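PDB 3O6Q: stage II sporulation protein SA from Bacillus subtilis, which acts as the toxin of a type II toxin-antitoxin system, killing the cell unless its cognate antitoxin SpoIISB neutralises it, and is represented here by its predicted cytoplasmic part. Local coordinates for residues Ile45-Ala49 with Ile115-Tyr120; Tyr72-Lys78 with Gln92-Asp96. All blocks are in the same frame, centred on the assembly; numbering follows the deposited sequence.

Overall arrangement
Both interactions border the antiparallel sheet of this part of the toxin, and their centres lie about 15 Å apart. Interaction 1 sets the start of helix 45-61 against the hairpin turn between strands 108-115 and 118-125; interaction 2 joins the start of helix 75-82, with the loop before it, to the end of helix 88-96. Along the chain, interaction 2 is nested inside the loop that interaction 1 closes. The two meet where strand 66-71 runs beside strand 118-125: Tyr72 N lies 2.9 Å from Asn119 O, a probable hydrogen bond, and Tyr72 CB packs 3.8 Å from Tyr120 C. Each centre is about 16 Å from that of the chain.

Interaction 1: Ile45-Ala49 with Ile115-Tyr120; sequences IDAYA and IETQNY
A beta hairpin meets the first turn of a helix here: residues Ile115 to Gln118 form a type II' turn between strands 108-115 and 118-125, and Ile45 of helix 45-61 packs against its side chains with both branches. The turn is identified by its paired backbone bonds, Gln118 N to Ile115 O and Ile115 N to Gln118 O, and by the positive phi of Glu116 (49°). Ile45 CG2, anti to the backbone N, lies 4.0 Å from Ile115 CG2 and comes to the Tyr120 ring at its edge, near the ring plane. Its other branch passes the turn residues, CG1 3.8 Å from Glu116 OE1 and CD1 ending near Thr117 OG1.

One helical turn on, Ala49 and Tyr48 receive the far end of Ile115. With CG1 beside the backbone N (chi1 -55°) and CD1 extended beyond it, Ile115 brings that methyl to 3.6 Å from both Ala49 CB and Tyr48 CD2, meeting the tyrosine ring obliquely. Ala49 CB also packs on Tyr120 CZ at 3.7 Å. These pairs of Ile115 and Tyr120 with Tyr48 and Ala49 are apolar. The axes of helix 45-49 and strand 118-120 run at 24° to each other. Outside the contact, Tyr145 meets the Tyr48 ring edge-to-face, and Ile115 pairs in an antiparallel ladder with a strand of another protein chain, carrying the sheet across the interface. Beside Ile45, Tyr120 OH donates a weak hydrogen bond of 2.8 Å to Gln118 OE1, the same oxygen that Ile45 CG2 approaches to 3.2 Å.

Interaction 2: Tyr72-Lys78 with Gln92-Asp96; sequences YSTQADK and QTRLD
Asp96 OD2 accepts from two donors, Tyr72 OH at 2.7 Å and Lys78 NZ at 2.9 Å, the second bond being part of a salt bridge. They arrive from opposite faces of the carboxylate plane, the hydroxyl 42° and the ammonium 56° out of it, so this oxygen is held from both sides. The positive charge close by would be expected to stabilise the ionised carboxylate. Lys78 gets there with its chain extended beyond CG, and on the way its CG lies 3.6 Å above one face of the Tyr72 ring, offset toward the rim.

The hydroxyl end of Tyr72 is wedged between side chains of helix 88-96. Leu95 CB lies 3.7 Å from Tyr72 CZ, and Gln92 CG 3.4 Å from Tyr72 OH; Leu95 in turn packs on Leu110 and Pro112 of strand 108-115. A further polar link joins two glutamine side chains that cross at about a right angle, their amide planes well short of perpendicular: Gln75 NE2 donates to Gln92 OE1 at 2.9 Å in a nearly straight bond (166°). Gln92 OE1 lies in the amide plane of Gln75, which turns toward it through a bend at chi2. Gln75 NE2 also donates to Asp79 OD1, its stronger partner, within helix 75-82.

Tyr72 in the preceding loop, with Gln75 and Lys78 of helix 75-82, thus ties this region to the end of helix 88-96. Thr74 N donates to Asp77 OD2 at 3.0 Å; a weak return bond from Asp77 N to Thr74 OG1 is less certain, that oxygen being less surely placed. Together Thr74 and Asp77 begin helix 75-82 with a capping box.

Interaction 1: Ile45-Ala49 with Ile115-Tyr120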
loop_
_atom_site.group_PDB
_atom_site.type_symbol
_atom_site.label_atom_id
_atom_site.label_comp_id
_atom_site.label_asym_id
_atom_site.label_seq_id
_atom_site.Cartn_x
_atom_site.Cartn_y
_atom_site.Cartn_z
ATOM N N ILE A 45 16.761 -20.226 6.226
ATOM C CA ILE A 45 15.809 -19.482 7.017
ATOM C C ILE A 45 16.429 -18.153 7.492
ATOM O O ILE A 45 15.799 -17.100 7.385
ATOM C CB ILE A 45 15.285 -20.335 8.179
ATOM C CG1 ILE A 45 14.472 -21.513 7.638
ATOM C CG2 ILE A 45 14.346 -19.512 9.096
ATOM C CD1 ILE A 45 14.287 -22.675 8.664
ATOM N N ASP A 46 17.676 -18.197 7.960
ATOM C CA ASP A 46 18.375 -16.987 8.432
ATOM C C ASP A 46 18.643 -15.946 7.331
ATOM O O ASP A 46 18.524 -14.747 7.594
ATOM C CB ASP A 46 19.686 -17.346 9.143
ATOM C CG ASP A 46 19.465 -18.121 10.449
ATOM O OD1 ASP A 46 18.401 -17.932 11.107
ATOM O OD2 ASP A 46 20.376 -18.904 10.821
ATOM N N ALA A 47 18.987 -16.376 6.118
ATOM C CA ALA A 47 19.167 -15.431 5.017
ATOM C C ALA A 47 17.841 -14.748 4.726
ATOM O O ALA A 47 17.762 -13.509 4.631
ATOM C CB ALA A 47 19.682 -16.107 3.776
ATOM N N TYR A 48 16.805 -15.562 4.555
ATOM C CA TYR A 48 15.468 -15.054 4.338
ATOM C C TYR A 48 15.112 -14.057 5.435
ATOM O O TYR A 48 14.643 -12.970 5.144
ATOM C CB TYR A 48 14.450 -16.208 4.314
ATOM C CG TYR A 48 13.119 -15.862 3.669
ATOM C CD1 TYR A 48 12.824 -16.277 2.368
ATOM C CD2 TYR A 48 12.174 -15.105 4.334
ATOM C CE1 TYR A 48 11.596 -15.958 1.736
ATOM C CE2 TYR A 48 10.956 -14.777 3.715
ATOM C CZ TYR A 48 10.671 -15.216 2.413
ATOM O OH TYR A 48 9.459 -14.908 1.789
ATOM N N ALA A 49 15.304 -14.429 6.696
ATOM C CA ALA A 49 14.892 -13.528 7.798
ATOM C C ALA A 49 15.681 -12.207 7.758
ATOM O O ALA A 49 15.121 -11.152 8.017
ATOM C CB ALA A 49 14.991 -14.196 9.164
ATOM N N ILE A 115 8.575 -18.034 9.145
ATOM C CA ILE A 115 9.348 -18.432 7.969
ATOM C C ILE A 115 9.620 -19.925 8.094
ATOM O O ILE A 115 10.306 -20.380 9.028
ATOM C CB ILE A 115 10.708 -17.695 7.832
ATOM C CG1 ILE A 115 10.511 -16.150 7.844
ATOM C CG2 ILE A 115 11.480 -18.217 6.566
ATOM C CD1 ILE A 115 11.849 -15.319 7.912
ATOM N N GLU A 116 9.068 -20.676 7.145
ATOM C CA GLU A 116 9.094 -22.127 7.164
ATOM C C GLU A 116 8.653 -22.692 8.522
ATOM O O GLU A 116 7.460 -22.715 8.796
ATOM C CB GLU A 116 10.463 -22.646 6.693
ATOM C CG GLU A 116 10.631 -22.489 5.187
ATOM C CD GLU A 116 12.025 -22.832 4.704
ATOM O OE1 GLU A 116 12.628 -23.789 5.252
ATOM O OE2 GLU A 116 12.518 -22.148 3.771
ATOM N N THR A 117 9.593 -23.110 9.367
ATOM C CA THR A 117 9.259 -23.661 10.669
ATOM C C THR A 117 9.592 -22.685 11.812
ATOM O O THR A 117 9.378 -23.004 12.982
ATOM C CB THR A 117 10.023 -24.997 10.928
ATOM O OG1 THR A 117 11.431 -24.767 10.801
ATOM C CG2 THR A 117 9.592 -26.112 9.957
ATOM N N GLN A 118 10.129 -21.509 11.486
ATOM C CA GLN A 118 10.680 -20.624 12.498
ATOM C C GLN A 118 9.768 -19.454 12.785
ATOM O O GLN A 118 9.248 -18.825 11.862
ATOM C CB GLN A 118 12.071 -20.139 12.088
ATOM C CG GLN A 118 13.164 -21.186 12.360
ATOM C CD GLN A 118 14.559 -20.574 12.534
ATOM O OE1 GLN A 118 14.789 -19.374 12.277
ATOM N NE2 GLN A 118 15.506 -21.414 12.951
ATOM N N ASN A 119 9.587 -19.174 14.073
ATOM C CA ASN A 119 8.708 -18.109 14.543
ATOM C C ASN A 119 9.441 -16.827 14.811
ATOM O O ASN A 119 10.510 -16.811 15.398
ATOM C CB ASN A 119 7.959 -18.539 15.802
ATOM C CG ASN A 119 6.942 -19.657 15.513
ATOM O OD1 ASN A 119 6.501 -19.837 14.384
ATOM N ND2 ASN A 119 6.615 -20.428 16.524
ATOM N N TYR A 120 8.821 -15.744 14.379
ATOM C CA TYR A 120 9.332 -14.421 14.580
ATOM C C TYR A 120 8.167 -13.494 14.914
ATOM O O TYR A 120 6.994 -13.910 14.896
ATOM C CB TYR A 120 10.016 -13.901 13.293
ATOM C CG TYR A 120 11.225 -14.678 12.826
ATOM C CD1 TYR A 120 12.494 -14.249 13.156
ATOM C CD2 TYR A 120 11.102 -15.817 12.036
ATOM C CE1 TYR A 120 13.616 -14.929 12.736
ATOM C CE2 TYR A 120 12.239 -16.523 11.597
ATOM C CZ TYR A 120 13.501 -16.061 11.957
ATOM O OH TYR A 120 14.669 -16.695 11.563
#

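Interaction 2: Tyr72-Lys78 with Gln92-Asp96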
loop_
_atom_site.group_PDB
_atom_site.type_symbol
_atom_site.label_atom_id
_atom_site.label_comp_id
_atom_site.label_asym_id
_atom_site.label_seq_id
_atom_site.Cartn_x
_atom_site.Cartn_y
_atom_site.Cartn_z
ATOM N N TYR A 72 11.171 -15.336 17.847
ATOM C CA TYR A 72 10.114 -15.604 18.798
ATOM C C TYR A 72 9.975 -17.121 18.986
ATOM O O TYR A 72 8.881 -17.682 18.902
ATOM C CB TYR A 72 8.811 -14.938 18.337
ATOM C CG TYR A 72 7.773 -14.870 19.440
ATOM C CD1 TYR A 72 7.817 -13.878 20.410
ATOM C CD2 TYR A 72 6.765 -15.808 19.523
ATOM C CE1 TYR A 72 6.892 -13.836 21.443
ATOM C CE2 TYR A 72 5.832 -15.764 20.541
ATOM C CZ TYR A 72 5.897 -14.778 21.504
ATOM O OH TYR A 72 4.967 -14.763 22.535
ATOM N N SER A 73 11.123 -17.753 19.251
ATOM C CA SER A 73 11.240 -19.192 19.428
ATOM C C SER A 73 11.436 -19.592 20.885
ATOM O O SER A 73 10.652 -20.339 21.458
ATOM C CB SER A 73 12.452 -19.702 18.642
ATOM O OG SER A 73 12.297 -19.415 17.293
ATOM N N THR A 74 12.539 -19.125 21.460
ATOM C CA THR A 74 12.921 -19.501 22.809
ATOM C C THR A 74 12.221 -18.563 23.780
ATOM O O THR A 74 11.812 -17.456 23.409
ATOM C CB THR A 74 14.432 -19.411 22.985
ATOM O OG1 THR A 74 14.901 -18.153 22.482
ATOM C CG2 THR A 74 15.105 -20.517 22.207
ATOM N N GLN A 75 12.042 -19.027 25.009
ATOM C CA GLN A 75 11.377 -18.234 26.025
ATOM C C GLN A 75 12.158 -16.944 26.227
ATOM O O GLN A 75 11.573 -15.905 26.520
ATOM C CB GLN A 75 11.258 -19.024 27.340
ATOM C CG GLN A 75 10.470 -18.318 28.473
ATOM C CD GLN A 75 9.010 -17.977 28.100
ATOM O OE1 GLN A 75 8.185 -18.859 27.814
ATOM N NE2 GLN A 75 8.695 -16.686 28.104
ATOM N N ALA A 76 13.471 -17.015 26.056
ATOM C CA ALA A 76 14.315 -15.835 26.161
ATOM C C ALA A 76 13.911 -14.808 25.118
ATOM O O ALA A 76 13.817 -13.636 25.422
ATOM C CB ALA A 76 15.789 -16.194 26.009
ATOM N N ASP A 77 13.666 -15.260 23.892
ATOM C CA ASP A 77 13.175 -14.385 22.825
ATOM C C ASP A 77 11.864 -13.732 23.201
ATOM O O ASP A 77 11.637 -12.546 22.930
ATOM C CB ASP A 77 12.958 -15.166 21.516
ATOM C CG ASP A 77 14.226 -15.808 20.995
ATOM O OD1 ASP A 77 15.309 -15.291 21.315
ATOM O OD2 ASP A 77 14.124 -16.841 20.291
ATOM N N LYS A 78 10.991 -14.516 23.819
ATOM C CA LYS A 78 9.654 -14.037 24.157
ATOM C C LYS A 78 9.748 -12.998 25.282
ATOM O O LYS A 78 9.180 -11.907 25.167
ATOM C CB LYS A 78 8.746 -15.212 24.546
ATOM C CG LYS A 78 8.643 -16.273 23.458
ATOM C CD LYS A 78 7.618 -17.332 23.769
ATOM C CE LYS A 78 7.436 -18.283 22.587
ATOM N NZ LYS A 78 6.155 -19.039 22.718
ATOM N N GLN A 92 2.141 -12.099 25.611
ATOM C CA GLN A 92 2.667 -13.386 25.180
ATOM C C GLN A 92 1.590 -14.337 24.718
ATOM O O GLN A 92 1.799 -15.055 23.742
ATOM C CB GLN A 92 3.460 -14.039 26.311
ATOM C CG GLN A 92 4.369 -15.162 25.856
ATOM C CD GLN A 92 5.094 -15.837 26.962
ATOM O OE1 GLN A 92 6.158 -15.395 27.342
ATOM N NE2 GLN A 92 4.563 -16.945 27.448
ATOM N N THR A 93 0.457 -14.368 25.409
ATOM C CA THR A 93 -0.578 -15.327 25.044
ATOM C C THR A 93 -1.131 -14.947 23.674
ATOM O O THR A 93 -1.342 -15.811 22.824
ATOM C CB THR A 93 -1.645 -15.596 26.189
ATOM O OG1 THR A 93 -2.016 -14.378 26.837
ATOM C CG2 THR A 93 -1.062 -16.553 27.261
ATOM N N ARG A 94 -1.275 -13.652 23.410
ATOM C CA ARG A 94 -1.777 -13.212 22.098
ATOM C C ARG A 94 -0.840 -13.658 21.005
ATOM O O ARG A 94 -1.255 -14.226 19.998
ATOM C CB ARG A 94 -1.886 -11.689 21.983
ATOM C CG ARG A 94 -2.979 -10.994 22.756
ATOM C CD ARG A 94 -3.691 -10.011 21.807
ATOM N NE ARG A 94 -4.417 -8.994 22.551
ATOM C CZ ARG A 94 -4.648 -7.755 22.114
ATOM N NH1 ARG A 94 -4.200 -7.331 20.928
ATOM N NH2 ARG A 94 -5.325 -6.917 22.886
ATOM N N LEU A 95 0.434 -13.383 21.208
ATOM C CA LEU A 95 1.411 -13.672 20.202
ATOM C C LEU A 95 1.536 -15.168 19.977
ATOM O O LEU A 95 1.540 -15.627 18.831
ATOM C CB LEU A 95 2.754 -13.088 20.608
ATOM C CG LEU A 95 2.884 -11.574 20.558
ATOM C CD1 LEU A 95 4.254 -11.290 21.112
ATOM C CD2 LEU A 95 2.727 -11.053 19.150
ATOM N N ASP A 96 1.598 -15.925 21.076
ATOM C CA ASP A 96 1.615 -17.390 21.020
ATOM C C ASP A 96 0.437 -17.928 20.250
ATOM O O ASP A 96 0.587 -18.879 19.483
ATOM C CB ASP A 96 1.609 -18.014 22.418
ATOM C CG ASP A 96 2.891 -17.743 23.195
ATOM O OD1 ASP A 96 2.922 -18.062 24.403
ATOM O OD2 ASP A 96 3.863 -17.204 22.612
#